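PDB 3EO7: putative Nitroreductase from Anabaena variabilis ATCC 29413, which binds flavin mononucleotide and is probably an FMN-dependent oxidoreductase of the nitroreductase family, its natural substrate not being established. Local coordinates for residues P39-K44 with P108-V113; P123-Y128 with S141-S146; A163-A168 with N219-I224; T167-R172 with L227-I232. All coordinates share one frame; numbering follows the deposited sequence.

Interaction 1: P39-K44 with P108-V113; sequences PFKEYK and PAEVYV. With ACT (acetate ion), chain J.
Lys41 carries this contact: the lysine chain, bent at chi3 (64°), crosses the Tyr112 side chain at about a right angle. NZ reaches the edge of that ring and donates to Tyr112 OH at 2.8 Å. Beside it the hydroxyl of Tyr43 also lies at the ring edge, OH to Tyr112 CE2 being 3.6 Å. Lower on the lysine, CG rests against the carboxylate of Glu110, 3.8 Å from its CD. Glu110 and Tyr112 alternate along strand 109-115, an inner strand of the antiparallel sheet in this nitroreductase-family half, and the irregular loop 39-44 runs obliquely alongside them. Water reinforces the join: one molecule accepts from Lys41 N at 3.0 Å and lies within bonding distance of Glu110 OE1. Farther out, Lys41 NZ forms a salt bridge with Glu229, which also bonds Tyr112 OH, while Arg172 pairs with Glu110 OE2. An alanine in place of Lys41 would remove the ammonium and would probably leave the Glu229 carboxylate and the Tyr112 hydroxyl less firmly held.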
loop_
_atom_site.group_PDB
_atom_site.type_symbol
_atom_site.label_atom_id
_atom_site.label_comp_id
_atom_site.label_asym_id
_atom_site.label_seq_id
_atom_site.Cartn_x
_atom_site.Cartn_y
_atom_site.Cartn_z
ATOM N N PRO A 39 -12.814 11.481 -8.336
ATOM C CA PRO A 39 -11.589 10.673 -8.297
ATOM C C PRO A 39 -11.380 9.782 -9.528
ATOM O O PRO A 39 -11.050 8.603 -9.415
ATOM C CB PRO A 39 -11.793 9.879 -6.999
ATOM C CG PRO A 39 -13.247 9.616 -6.989
ATOM C CD PRO A 39 -13.918 10.817 -7.624
ATOM N N PHE A 40 -11.585 10.355 -10.704
ATOM C CA PHE A 40 -11.365 9.647 -11.954
ATOM C C PHE A 40 -10.789 10.670 -12.929
ATOM O O PHE A 40 -11.133 11.851 -12.843
ATOM C CB PHE A 40 -12.693 9.131 -12.545
ATOM C CG PHE A 40 -13.574 8.392 -11.566
ATOM C CD1 PHE A 40 -13.292 7.071 -11.198
ATOM C CD2 PHE A 40 -14.677 9.015 -11.010
ATOM C CE1 PHE A 40 -14.130 6.377 -10.311
ATOM C CE2 PHE A 40 -15.494 8.340 -10.118
ATOM C CZ PHE A 40 -15.199 7.025 -9.760
ATOM N N LYS A 41 -9.988 10.224 -13.895
ATOM C CA LYS A 41 -9.478 11.110 -14.940
ATOM C C LYS A 41 -10.315 11.007 -16.215
ATOM O O LYS A 41 -10.753 9.916 -16.604
ATOM C CB LYS A 41 -8.018 10.827 -15.291
ATOM C CG LYS A 41 -7.042 11.086 -14.148
ATOM C CD LYS A 41 -5.582 11.032 -14.557
ATOM C CE LYS A 41 -5.151 12.104 -15.552
ATOM N NZ LYS A 41 -3.660 12.201 -15.682
ATOM N N GLU A 42 -10.504 12.148 -16.880
ATOM C CA GLU A 42 -11.229 12.213 -18.155
ATOM C C GLU A 42 -10.258 12.391 -19.299
ATOM O O GLU A 42 -9.279 13.137 -19.184
ATOM C CB GLU A 42 -12.171 13.417 -18.181
ATOM C CG GLU A 42 -13.107 13.486 -17.017
ATOM C CD GLU A 42 -14.163 12.406 -17.045
ATOM O OE1 GLU A 42 -14.186 11.599 -18.006
ATOM O OE2 GLU A 42 -14.972 12.380 -16.090
ATOM N N TYR A 43 -10.499 11.683 -20.388
ATOM C CA TYR A 43 -9.696 11.832 -21.606
ATOM C C TYR A 43 -10.624 12.194 -22.763
ATOM O O TYR A 43 -11.678 11.590 -22.955
ATOM C CB TYR A 43 -8.903 10.589 -21.900
ATOM C CG TYR A 43 -7.814 10.382 -20.914
ATOM C CD1 TYR A 43 -8.068 9.753 -19.701
ATOM C CD2 TYR A 43 -6.521 10.844 -21.157
ATOM C CE1 TYR A 43 -7.087 9.577 -18.791
ATOM C CE2 TYR A 43 -5.532 10.661 -20.233
ATOM C CZ TYR A 43 -5.837 10.043 -19.035
ATOM O OH TYR A 43 -4.850 9.858 -18.130
ATOM N N LYS A 44 -10.268 13.239 -23.479
ATOM C CA LYS A 44 -11.082 13.690 -24.593
ATOM C C LYS A 44 -10.542 13.052 -25.868
ATOM O O LYS A 44 -11.251 12.954 -26.854
ATOM C CB LYS A 44 -11.072 15.227 -24.681
ATOM N N PRO A 108 -6.554 8.655 -4.193
ATOM C CA PRO A 108 -5.476 9.425 -4.826
ATOM C C PRO A 108 -4.749 8.663 -5.949
ATOM O O PRO A 108 -4.258 9.286 -6.895
ATOM C CB PRO A 108 -4.514 9.724 -3.649
ATOM C CG PRO A 108 -4.755 8.575 -2.688
ATOM C CD PRO A 108 -6.256 8.363 -2.779
ATOM N N ALA A 109 -4.709 7.336 -5.882
ATOM C CA ALA A 109 -3.957 6.561 -6.873
ATOM C C ALA A 109 -4.632 6.474 -8.234
ATOM O O ALA A 109 -5.869 6.393 -8.327
ATOM C CB ALA A 109 -3.643 5.133 -6.338
ATOM N N GLU A 110 -3.804 6.548 -9.282
ATOM C CA GLU A 110 -4.232 6.340 -10.660
ATOM C C GLU A 110 -3.335 5.250 -11.224
ATOM O O GLU A 110 -2.124 5.233 -10.957
ATOM C CB GLU A 110 -4.082 7.607 -11.553
ATOM C CG GLU A 110 -5.238 8.519 -11.434
ATOM C CD GLU A 110 -6.495 7.953 -12.046
ATOM O OE1 GLU A 110 -6.479 7.415 -13.198
ATOM O OE2 GLU A 110 -7.543 8.104 -11.397
ATOM N N VAL A 111 -3.952 4.358 -11.993
ATOM C CA VAL A 111 -3.267 3.246 -12.613
ATOM C C VAL A 111 -3.127 3.477 -14.100
ATOM O O VAL A 111 -4.119 3.706 -14.808
ATOM C CB VAL A 111 -4.010 1.921 -12.337
ATOM C CG1 VAL A 111 -3.402 0.749 -13.172
ATOM C CG2 VAL A 111 -4.001 1.603 -10.804
ATOM N N TYR A 112 -1.884 3.368 -14.566
ATOM C CA TYR A 112 -1.577 3.432 -15.977
ATOM C C TYR A 112 -0.956 2.124 -16.434
ATOM O O TYR A 112 -0.312 1.448 -15.657
ATOM C CB TYR A 112 -0.573 4.541 -16.253
ATOM C CG TYR A 112 -1.105 5.906 -15.943
ATOM C CD1 TYR A 112 -1.049 6.411 -14.658
ATOM C CD2 TYR A 112 -1.673 6.676 -16.938
ATOM C CE1 TYR A 112 -1.580 7.660 -14.347
ATOM C CE2 TYR A 112 -2.211 7.929 -16.658
ATOM C CZ TYR A 112 -2.142 8.427 -15.374
ATOM O OH TYR A 112 -2.664 9.668 -15.119
ATOM N N VAL A 113 -1.156 1.797 -17.706
ATOM C CA VAL A 113 -0.456 0.685 -18.324
ATOM C C VAL A 113 0.389 1.259 -19.458
ATOM O O VAL A 113 -0.104 2.048 -20.304
ATOM C CB VAL A 113 -1.403 -0.392 -18.889
ATOM C CG1 VAL A 113 -0.627 -1.442 -19.679
ATOM C CG2 VAL A 113 -2.217 -1.068 -17.769
HETATM C C ACT J . -13.132 9.378 -20.778
HETATM O O ACT J . -12.481 8.881 -19.823
HETATM O OXT ACT J . -13.763 10.426 -20.523
HETATM C CH3 ACT J . -13.163 8.791 -22.157
HETATM O O HOH W 1 -9.204 6.400 -10.718
HETATM O O HOH W 2 -8.859 7.444 -14.364
#

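Interaction 2: P123-Y128 with S141-S146; sequences PGLYNY and SDVWQS
Leu125 and Val143 cross obliquely, methyl against methyl, and give this contact its apolar centre. Leu125 CG stands anti to the carbonyl carbon (chi1 -48°), and from there CD2 reaches Val143 CG2 at 4.1 Å. The valine's CB points to the strand, and the same CG2, set in the crowded position between backbone N and carbonyl carbon, also lies over Gly124, 4.2 Å from its CA. Gly124 has a phi of 120°, at which a side chain would collide with the preceding carbonyl oxygen; a CB would also come close to Ser141 N. At the outer end the Pro123 ring turns its CB to the backbone of the other segment, 3.6 Å from Ser141 O. The Val143 carbonyl is held from the helix: Ser146 OG donates to Val143 O at 2.5 Å, in the carbonyl plane and on a lone pair. The bond spans the first turn of helix 144-150, and the loop leading into it packs, after the hairpin with strand 134-139, on the start of strand 124-129.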
loop_
_atom_site.group_PDB
_atom_site.type_symbol
_atom_site.label_atom_id
_atom_site.label_comp_id
_atom_site.label_asym_id
_atom_site.label_seq_id
_atom_site.Cartn_x
_atom_site.Cartn_y
_atom_site.Cartn_z
ATOM N N PRO A 123 1.664 -0.051 -28.815
ATOM C CA PRO A 123 2.555 0.643 -27.894
ATOM C C PRO A 123 1.979 1.927 -27.362
ATOM O O PRO A 123 1.066 2.514 -27.966
ATOM C CB PRO A 123 3.747 1.005 -28.785
ATOM C CG PRO A 123 3.229 1.034 -30.144
ATOM C CD PRO A 123 2.188 -0.035 -30.194
ATOM N N GLY A 124 2.530 2.379 -26.238
ATOM C CA GLY A 124 2.172 3.665 -25.710
ATOM C C GLY A 124 1.570 3.649 -24.328
ATOM O O GLY A 124 1.859 2.763 -23.519
ATOM N N LEU A 125 0.728 4.655 -24.092
ATOM C CA LEU A 125 0.168 4.942 -22.791
ATOM C C LEU A 125 -1.319 4.698 -22.690
ATOM O O LEU A 125 -2.099 5.109 -23.543
ATOM C CB LEU A 125 0.444 6.413 -22.431
ATOM C CG LEU A 125 1.892 6.861 -22.641
ATOM C CD1 LEU A 125 1.963 8.419 -22.448
ATOM C CD2 LEU A 125 2.864 6.076 -21.744
ATOM N N TYR A 126 -1.699 4.022 -21.623
ATOM C CA TYR A 126 -3.090 3.703 -21.326
ATOM C C TYR A 126 -3.437 4.093 -19.879
ATOM O O TYR A 126 -2.671 3.831 -18.952
ATOM C CB TYR A 126 -3.345 2.197 -21.457
ATOM C CG TYR A 126 -3.040 1.590 -22.816
ATOM C CD1 TYR A 126 -1.724 1.337 -23.215
ATOM C CD2 TYR A 126 -4.062 1.229 -23.671
ATOM C CE1 TYR A 126 -1.452 0.763 -24.435
ATOM C CE2 TYR A 126 -3.797 0.645 -24.886
ATOM C CZ TYR A 126 -2.497 0.428 -25.272
ATOM O OH TYR A 126 -2.286 -0.125 -26.500
ATOM N N ASN A 127 -4.591 4.740 -19.699
ATOM C CA ASN A 127 -5.090 5.039 -18.376
ATOM C C ASN A 127 -6.200 4.032 -18.047
ATOM O O ASN A 127 -7.112 3.815 -18.859
ATOM C CB ASN A 127 -5.641 6.459 -18.296
ATOM C CG ASN A 127 -6.241 6.764 -16.941
ATOM O OD1 ASN A 127 -7.452 6.798 -16.819
ATOM N ND2 ASN A 127 -5.397 6.907 -15.901
ATOM N N TYR A 128 -6.148 3.474 -16.857
ATOM C CA TYR A 128 -7.187 2.559 -16.388
ATOM C C TYR A 128 -8.411 3.346 -15.864
ATOM O O TYR A 128 -8.320 4.109 -14.923
ATOM C CB TYR A 128 -6.654 1.581 -15.311
ATOM C CG TYR A 128 -7.774 0.667 -14.827
ATOM C CD1 TYR A 128 -8.412 -0.211 -15.716
ATOM C CD2 TYR A 128 -8.229 0.723 -13.516
ATOM C CE1 TYR A 128 -9.502 -0.986 -15.307
ATOM C CE2 TYR A 128 -9.282 -0.091 -13.074
ATOM C CZ TYR A 128 -9.920 -0.928 -13.975
ATOM O OH TYR A 128 -10.950 -1.679 -13.509
ATOM N N SER A 141 2.820 5.716 -29.314
ATOM C CA SER A 141 4.172 5.902 -29.802
ATOM C C SER A 141 5.033 4.926 -29.011
ATOM O O SER A 141 4.589 4.371 -28.006
ATOM C CB SER A 141 4.694 7.338 -29.612
ATOM O OG SER A 141 5.123 7.548 -28.276
ATOM N N ASP A 142 6.263 4.677 -29.443
ATOM C CA ASP A 142 7.095 3.746 -28.676
ATOM C C ASP A 142 7.830 4.513 -27.596
ATOM O O ASP A 142 8.807 5.221 -27.864
ATOM C CB ASP A 142 8.082 2.945 -29.515
ATOM C CG ASP A 142 8.581 1.718 -28.767
ATOM O OD1 ASP A 142 7.725 0.920 -28.321
ATOM O OD2 ASP A 142 9.801 1.532 -28.621
ATOM N N VAL A 143 7.381 4.290 -26.367
ATOM C CA VAL A 143 7.839 4.993 -25.179
ATOM C C VAL A 143 8.717 4.113 -24.283
ATOM O O VAL A 143 9.229 4.583 -23.261
ATOM C CB VAL A 143 6.637 5.454 -24.323
ATOM C CG1 VAL A 143 5.715 6.436 -25.101
ATOM C CG2 VAL A 143 5.838 4.258 -23.807
ATOM N N TRP A 144 8.929 2.856 -24.671
ATOM C CA TRP A 144 9.620 1.912 -23.782
ATOM C C TRP A 144 11.042 2.347 -23.424
ATOM O O TRP A 144 11.426 2.322 -22.239
ATOM C CB TRP A 144 9.610 0.494 -24.371
ATOM C CG TRP A 144 9.802 -0.560 -23.352
ATOM C CD1 TRP A 144 10.935 -1.243 -23.091
ATOM C CD2 TRP A 144 8.833 -1.010 -22.405
ATOM N NE1 TRP A 144 10.730 -2.135 -22.081
ATOM C CE2 TRP A 144 9.438 -2.013 -21.640
ATOM C CE3 TRP A 144 7.498 -0.693 -22.161
ATOM C CZ2 TRP A 144 8.757 -2.710 -20.645
ATOM C CZ3 TRP A 144 6.827 -1.378 -21.174
ATOM C CH2 TRP A 144 7.457 -2.368 -20.420
ATOM N N GLN A 145 11.818 2.750 -24.426
ATOM C CA GLN A 145 13.174 3.190 -24.155
ATOM C C GLN A 145 13.211 4.368 -23.175
ATOM O O GLN A 145 14.083 4.409 -22.290
ATOM C CB GLN A 145 13.946 3.492 -25.430
ATOM C CG GLN A 145 15.384 3.841 -25.118
ATOM C CD GLN A 145 16.235 3.928 -26.338
ATOM O OE1 GLN A 145 16.079 3.144 -27.272
ATOM N NE2 GLN A 145 17.161 4.875 -26.336
ATOM N N SER A 146 12.283 5.313 -23.323
ATOM C CA SER A 146 12.201 6.454 -22.394
ATOM C C SER A 146 11.926 5.964 -20.960
ATOM O O SER A 146 12.456 6.514 -19.986
ATOM C CB SER A 146 11.157 7.496 -22.834
ATOM O OG SER A 146 9.833 6.980 -22.849
#

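Interaction 3: A163-A168 with N219-I224; sequences AIIVTA and NDLLYI. With ACT (acetate ion), chain Q.
A helix end packed on a sheet is the theme here: the last turn of helix 215-222 lies against strand 162-169 of the antiparallel sheet in the nitroreductase-family fold. The apolar contacts come from alternate strand residues, Ile165 and Thr167, which point at the helix and meet it tip to tip. Leu222 CD1 is the shared point of contact. It touches Thr167 CG2 at 3.6 Å and Ile165 CG2 at 3.9 Å, while its other methyl, CD2, faces Ile165 CD1. Thr167 can offer a methyl because CG2 is anti to the carbonyl carbon; its hydroxyl occupies the crowded position and is taken up by Glu229. Ile224 adds CD1 to the same methyl of Thr167, 4.0 Å away, and Leu221 reaches Ile165 more loosely from the other side of Leu222.

The backbone bonds belong to the helix terminus. Tyr223, with a phi of 64°, turns the chain out of the helix in a Schellman motif: Tyr223 N donates to Asp220 O at 3.0 Å, and a weak bond runs from Ile224 N to Asn219 O. That reversal brings Ile224 back to the strand.

Among the polar side chains, Asn219 OD1 accepts from the backbone N of Ala231 on the adjoining strand. Its amide nitrogen ND2 donates to oxygen O of an acetate ion, probably from the crystallisation liquor, at 2.8 Å and nearly straight (170°).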
loop_
_atom_site.group_PDB
_atom_site.type_symbol
_atom_site.label_atom_id
_atom_site.label_comp_id
_atom_site.label_asym_id
_atom_site.label_seq_id
_atom_site.Cartn_x
_atom_site.Cartn_y
_atom_site.Cartn_z
ATOM N N ALA A 163 3.996 -2.571 -18.410
ATOM C CA ALA A 163 4.233 -2.125 -17.053
ATOM C C ALA A 163 3.039 -1.339 -16.572
ATOM O O ALA A 163 2.355 -0.648 -17.346
ATOM C CB ALA A 163 5.490 -1.214 -16.977
ATOM N N ILE A 164 2.791 -1.455 -15.285
ATOM C CA ILE A 164 1.855 -0.564 -14.633
ATOM C C ILE A 164 2.694 0.569 -14.046
ATOM O O ILE A 164 3.798 0.352 -13.555
ATOM C CB ILE A 164 1.087 -1.292 -13.489
ATOM C CG1 ILE A 164 -0.051 -2.108 -14.105
ATOM C CG2 ILE A 164 0.465 -0.287 -12.492
ATOM C CD1 ILE A 164 -0.805 -3.056 -13.086
ATOM N N ILE A 165 2.162 1.782 -14.085
ATOM C CA ILE A 165 2.741 2.871 -13.328
ATOM C C ILE A 165 1.606 3.381 -12.459
ATOM O O ILE A 165 0.483 3.614 -12.954
ATOM C CB ILE A 165 3.350 3.994 -14.191
ATOM C CG1 ILE A 165 4.445 3.412 -15.114
ATOM C CG2 ILE A 165 3.865 5.122 -13.265
ATOM C CD1 ILE A 165 5.096 4.472 -16.047
ATOM N N VAL A 166 1.896 3.563 -11.171
ATOM C CA VAL A 166 0.922 4.095 -10.224
ATOM C C VAL A 166 1.354 5.498 -9.879
ATOM O O VAL A 166 2.497 5.724 -9.452
ATOM C CB VAL A 166 0.785 3.292 -8.926
ATOM C CG1 VAL A 166 -0.336 3.901 -8.026
ATOM C CG2 VAL A 166 0.459 1.855 -9.237
ATOM N N THR A 167 0.441 6.438 -10.094
ATOM C CA THR A 167 0.676 7.809 -9.717
ATOM C C THR A 167 -0.305 8.197 -8.605
ATOM O O THR A 167 -1.264 7.446 -8.303
ATOM C CB THR A 167 0.387 8.762 -10.880
ATOM O OG1 THR A 167 -1.022 8.761 -11.164
ATOM C CG2 THR A 167 1.221 8.439 -12.129
ATOM N N ALA A 168 -0.059 9.376 -8.026
ATOM C CA ALA A 168 -0.933 9.981 -7.004
ATOM C C ALA A 168 -1.392 11.342 -7.524
ATOM O O ALA A 168 -0.547 12.150 -7.965
ATOM C CB ALA A 168 -0.193 10.158 -5.622
ATOM N N ASN A 219 7.154 11.316 -15.099
ATOM C CA ASN A 219 5.992 12.201 -15.159
ATOM C C ASN A 219 5.872 12.819 -16.541
ATOM O O ASN A 219 4.789 12.955 -17.065
ATOM C CB ASN A 219 6.013 13.217 -14.018
ATOM C CG ASN A 219 5.891 12.526 -12.647
ATOM O OD1 ASN A 219 5.338 11.414 -12.569
ATOM N ND2 ASN A 219 6.446 13.134 -11.597
ATOM N N ASP A 220 7.001 13.167 -17.144
ATOM C CA ASP A 220 6.993 13.669 -18.517
ATOM C C ASP A 220 6.464 12.610 -19.495
ATOM O O ASP A 220 5.679 12.924 -20.415
ATOM C CB ASP A 220 8.408 14.096 -18.941
ATOM C CG ASP A 220 8.874 15.429 -18.307
ATOM O OD1 ASP A 220 8.085 16.119 -17.618
ATOM O OD2 ASP A 220 10.061 15.783 -18.529
ATOM N N LEU A 221 6.938 11.379 -19.317
ATOM C CA LEU A 221 6.593 10.219 -20.178
ATOM C C LEU A 221 5.087 9.979 -20.188
ATOM O O LEU A 221 4.493 9.764 -21.238
ATOM C CB LEU A 221 7.384 8.966 -19.706
ATOM C CG LEU A 221 7.019 7.600 -20.307
ATOM C CD1 LEU A 221 8.238 6.653 -20.368
ATOM C CD2 LEU A 221 5.937 6.926 -19.586
ATOM N N LEU A 222 4.460 10.092 -19.019
ATOM C CA LEU A 222 3.006 9.952 -18.878
ATOM C C LEU A 222 2.180 11.159 -19.323
ATOM O O LEU A 222 0.959 11.047 -19.476
ATOM C CB LEU A 222 2.651 9.674 -17.428
ATOM C CG LEU A 222 3.086 8.309 -16.912
ATOM C CD1 LEU A 222 2.796 8.234 -15.388
ATOM C CD2 LEU A 222 2.370 7.198 -17.710
ATOM N N TYR A 223 2.865 12.287 -19.490
ATOM C CA TYR A 223 2.283 13.574 -19.896
ATOM C C TYR A 223 1.301 14.122 -18.856
ATOM O O TYR A 223 0.233 14.652 -19.190
ATOM C CB TYR A 223 1.658 13.505 -21.288
ATOM C CG TYR A 223 1.579 14.866 -21.944
ATOM C CD1 TYR A 223 2.741 15.531 -22.327
ATOM C CD2 TYR A 223 0.358 15.489 -22.173
ATOM C CE1 TYR A 223 2.685 16.789 -22.916
ATOM C CE2 TYR A 223 0.294 16.741 -22.763
ATOM C CZ TYR A 223 1.458 17.383 -23.124
ATOM O OH TYR A 223 1.395 18.621 -23.711
ATOM N N ILE A 224 1.708 14.035 -17.595
ATOM C CA ILE A 224 0.913 14.506 -16.482
ATOM C C ILE A 224 1.530 15.787 -15.895
ATOM O O ILE A 224 2.742 16.045 -16.025
ATOM C CB ILE A 224 0.741 13.411 -15.393
ATOM C CG1 ILE A 224 2.080 12.987 -14.783
ATOM C CG2 ILE A 224 -0.062 12.256 -15.983
ATOM C CD1 ILE A 224 1.973 12.019 -13.656
HETATM C C ACT Q . 8.643 16.003 -10.958
HETATM O O ACT Q . 7.934 15.511 -11.889
HETATM O OXT ACT Q . 8.344 15.600 -9.713
HETATM C CH3 ACT Q . 9.617 17.083 -11.443
#

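Interaction 4: T167-R172 with L227-I232; sequences TAVFYR and LQEGAI
Strands 167-169 and 229-232 run antiparallel, their axes 4.4 Å apart, with Ala168 and Gly230 as a hydrogen-bonded pair between the non-hydrogen-bonded pairs Thr167-Ala231 and Val169-Glu229: Ala168 N donates to Gly230 O at 2.9 Å from above the carbonyl plane, the return bond from Gly230 N to Ala168 O lies in the plane, and just beyond the strand Phe170 N donates to Gln228 O at 3.0 Å.

Thr167, Val169 and Glu229 share one face. Glu229 is extended, CG anti to the backbone N (chi1 -173°), and crosses Thr167 obliquely; Thr167 OG1 donates to its OE2 at 2.6 Å, on the anti lone pair. Val169 CG2 lies against the carboxylate, 3.7 Å from Glu229 CD, and also over the centre of the Arg172 guanidinium. With Lys41 and Tyr112 bonded to the same carboxylate, it is likely to stay ionised although buried. An alanine at Glu229 would remove all three partnerships and would probably leave the Lys41 charge poorly balanced and the Thr167 and Tyr112 hydroxyls without this acceptor.

On the other face the Phe170 ring lies along the backbone of 228-230, CZ 3.7 Å from Gly230 N, and a side chain on Gly230 would crowd it. Leu271 and His275 of helix 270-276 pack against this ring, helix 181-202 meets Ala168 and Ile232, and strand 109-115 adjoins Thr167 and Val169.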
loop_
_atom_site.group_PDB
_atom_site.type_symbol
_atom_site.label_atom_id
_atom_site.label_comp_id
_atom_site.label_asym_id
_atom_site.label_seq_id
_atom_site.Cartn_x
_atom_site.Cartn_y
_atom_site.Cartn_z
ATOM N N THR A 167 0.441 6.438 -10.094
ATOM C CA THR A 167 0.676 7.809 -9.717
ATOM C C THR A 167 -0.305 8.197 -8.605
ATOM O O THR A 167 -1.264 7.446 -8.303
ATOM C CB THR A 167 0.387 8.762 -10.880
ATOM O OG1 THR A 167 -1.022 8.761 -11.164
ATOM C CG2 THR A 167 1.221 8.439 -12.129
ATOM N N ALA A 168 -0.059 9.376 -8.026
ATOM C CA ALA A 168 -0.933 9.981 -7.004
ATOM C C ALA A 168 -1.392 11.342 -7.524
ATOM O O ALA A 168 -0.547 12.150 -7.965
ATOM C CB ALA A 168 -0.193 10.158 -5.622
ATOM N N VAL A 169 -2.709 11.582 -7.490
ATOM C CA VAL A 169 -3.319 12.885 -7.825
ATOM C C VAL A 169 -3.491 13.524 -6.438
ATOM O O VAL A 169 -4.398 13.181 -5.644
ATOM C CB VAL A 169 -4.652 12.752 -8.584
ATOM C CG1 VAL A 169 -5.222 14.118 -8.846
ATOM C CG2 VAL A 169 -4.449 11.971 -9.909
ATOM N N PHE A 170 -2.565 14.416 -6.115
ATOM C CA PHE A 170 -2.418 14.897 -4.744
ATOM C C PHE A 170 -3.669 15.473 -4.114
ATOM O O PHE A 170 -3.999 15.135 -2.970
ATOM C CB PHE A 170 -1.306 15.935 -4.665
ATOM C CG PHE A 170 -0.012 15.483 -5.300
ATOM C CD1 PHE A 170 0.659 14.326 -4.856
ATOM C CD2 PHE A 170 0.535 16.209 -6.327
ATOM C CE1 PHE A 170 1.840 13.933 -5.456
ATOM C CE2 PHE A 170 1.715 15.797 -6.926
ATOM C CZ PHE A 170 2.347 14.661 -6.485
ATOM N N TYR A 171 -4.347 16.333 -4.862
ATOM C CA TYR A 171 -5.500 17.024 -4.306
ATOM C C TYR A 171 -6.627 16.097 -3.897
ATOM O O TYR A 171 -7.442 16.464 -3.049
ATOM C CB TYR A 171 -5.993 18.097 -5.249
ATOM C CG TYR A 171 -7.023 19.012 -4.619
ATOM C CD1 TYR A 171 -6.650 19.873 -3.583
ATOM C CD2 TYR A 171 -8.330 19.027 -5.050
ATOM C CE1 TYR A 171 -7.558 20.712 -2.998
ATOM C CE2 TYR A 171 -9.247 19.883 -4.463
ATOM C CZ TYR A 171 -8.842 20.727 -3.456
ATOM O OH TYR A 171 -9.734 21.577 -2.835
ATOM N N ARG A 172 -6.723 14.922 -4.528
ATOM C CA ARG A 172 -7.781 13.991 -4.168
ATOM C C ARG A 172 -7.781 13.714 -2.645
ATOM O O ARG A 172 -8.856 13.625 -2.029
ATOM C CB ARG A 172 -7.655 12.696 -4.964
ATOM C CG ARG A 172 -8.000 12.850 -6.434
ATOM C CD ARG A 172 -7.943 11.472 -7.062
ATOM N NE ARG A 172 -8.138 11.569 -8.488
ATOM C CZ ARG A 172 -7.943 10.572 -9.342
ATOM N NH1 ARG A 172 -7.580 9.383 -8.886
ATOM N NH2 ARG A 172 -8.094 10.790 -10.658
ATOM N N LEU A 227 2.694 19.172 -10.755
ATOM C CA LEU A 227 2.194 19.873 -9.579
ATOM C C LEU A 227 0.887 19.231 -9.111
ATOM O O LEU A 227 0.483 19.457 -7.973
ATOM C CB LEU A 227 1.925 21.364 -9.831
ATOM C CG LEU A 227 3.123 22.270 -10.027
ATOM C CD1 LEU A 227 2.634 23.753 -10.158
ATOM C CD2 LEU A 227 4.115 22.075 -8.905
ATOM N N GLN A 228 0.213 18.475 -9.983
ATOM C CA GLN A 228 -1.055 17.849 -9.631
ATOM C C GLN A 228 -0.967 16.343 -9.449
ATOM O O GLN A 228 -1.775 15.758 -8.721
ATOM C CB GLN A 228 -2.138 18.170 -10.677
ATOM C CG GLN A 228 -2.344 19.679 -10.878
ATOM C CD GLN A 228 -2.677 20.412 -9.574
ATOM O OE1 GLN A 228 -3.449 19.902 -8.754
ATOM N NE2 GLN A 228 -2.082 21.603 -9.366
ATOM N N GLU A 229 0.030 15.709 -10.075
ATOM C CA GLU A 229 0.069 14.251 -10.094
ATOM C C GLU A 229 1.499 13.809 -10.246
ATOM O O GLU A 229 2.299 14.497 -10.867
ATOM C CB GLU A 229 -0.779 13.753 -11.262
ATOM C CG GLU A 229 -0.998 12.262 -11.339
ATOM C CD GLU A 229 -1.828 11.829 -12.551
ATOM O OE1 GLU A 229 -2.441 12.730 -13.249
ATOM O OE2 GLU A 229 -1.878 10.594 -12.836
ATOM N N GLY A 230 1.865 12.714 -9.593
ATOM C CA GLY A 230 3.228 12.212 -9.745
ATOM C C GLY A 230 3.338 10.720 -9.544
ATOM O O GLY A 230 2.708 10.144 -8.663
ATOM N N ALA A 231 4.133 10.099 -10.399
ATOM C CA ALA A 231 4.426 8.681 -10.314
ATOM C C ALA A 231 5.130 8.337 -8.995
ATOM O O ALA A 231 6.062 9.033 -8.585
ATOM C CB ALA A 231 5.330 8.286 -11.488
ATOM N N ILE A 232 4.664 7.284 -8.318
ATOM C CA ILE A 232 5.356 6.824 -7.116
ATOM C C ILE A 232 5.786 5.348 -7.156
ATOM O O ILE A 232 6.532 4.902 -6.293
ATOM C CB ILE A 232 4.648 7.228 -5.795
ATOM C CG1 ILE A 232 3.204 6.754 -5.789
ATOM C CG2 ILE A 232 4.772 8.765 -5.595
ATOM C CD1 ILE A 232 2.436 7.052 -4.473
HETATM O O HOH W 3 -3.685 17.251 -7.493
#

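The four contacts show one antiparallel sheet, paired within itself in interaction 4 and meeting loops or a helix end elsewhere. Interactions 3 and 4 are buried and share strand 162-169, using the same threonine in two ways: its methyl against a helix, its hydroxyl toward a carboxylate. Interactions 1 and 2 are only partly buried and lie on the adjacent strands 109-115 and 124-129, which bond to each other. Chemistry follows place: interaction 4 is strand pairing with a buried charge, interaction 1 is polar and watered, and interactions 2 and 3 are mainly apolar. The Glu229 carboxylate joins interactions 1 and 4, whereas Leu221 joins 2 and 3 by packing; interactions 2 and 4 do not touch.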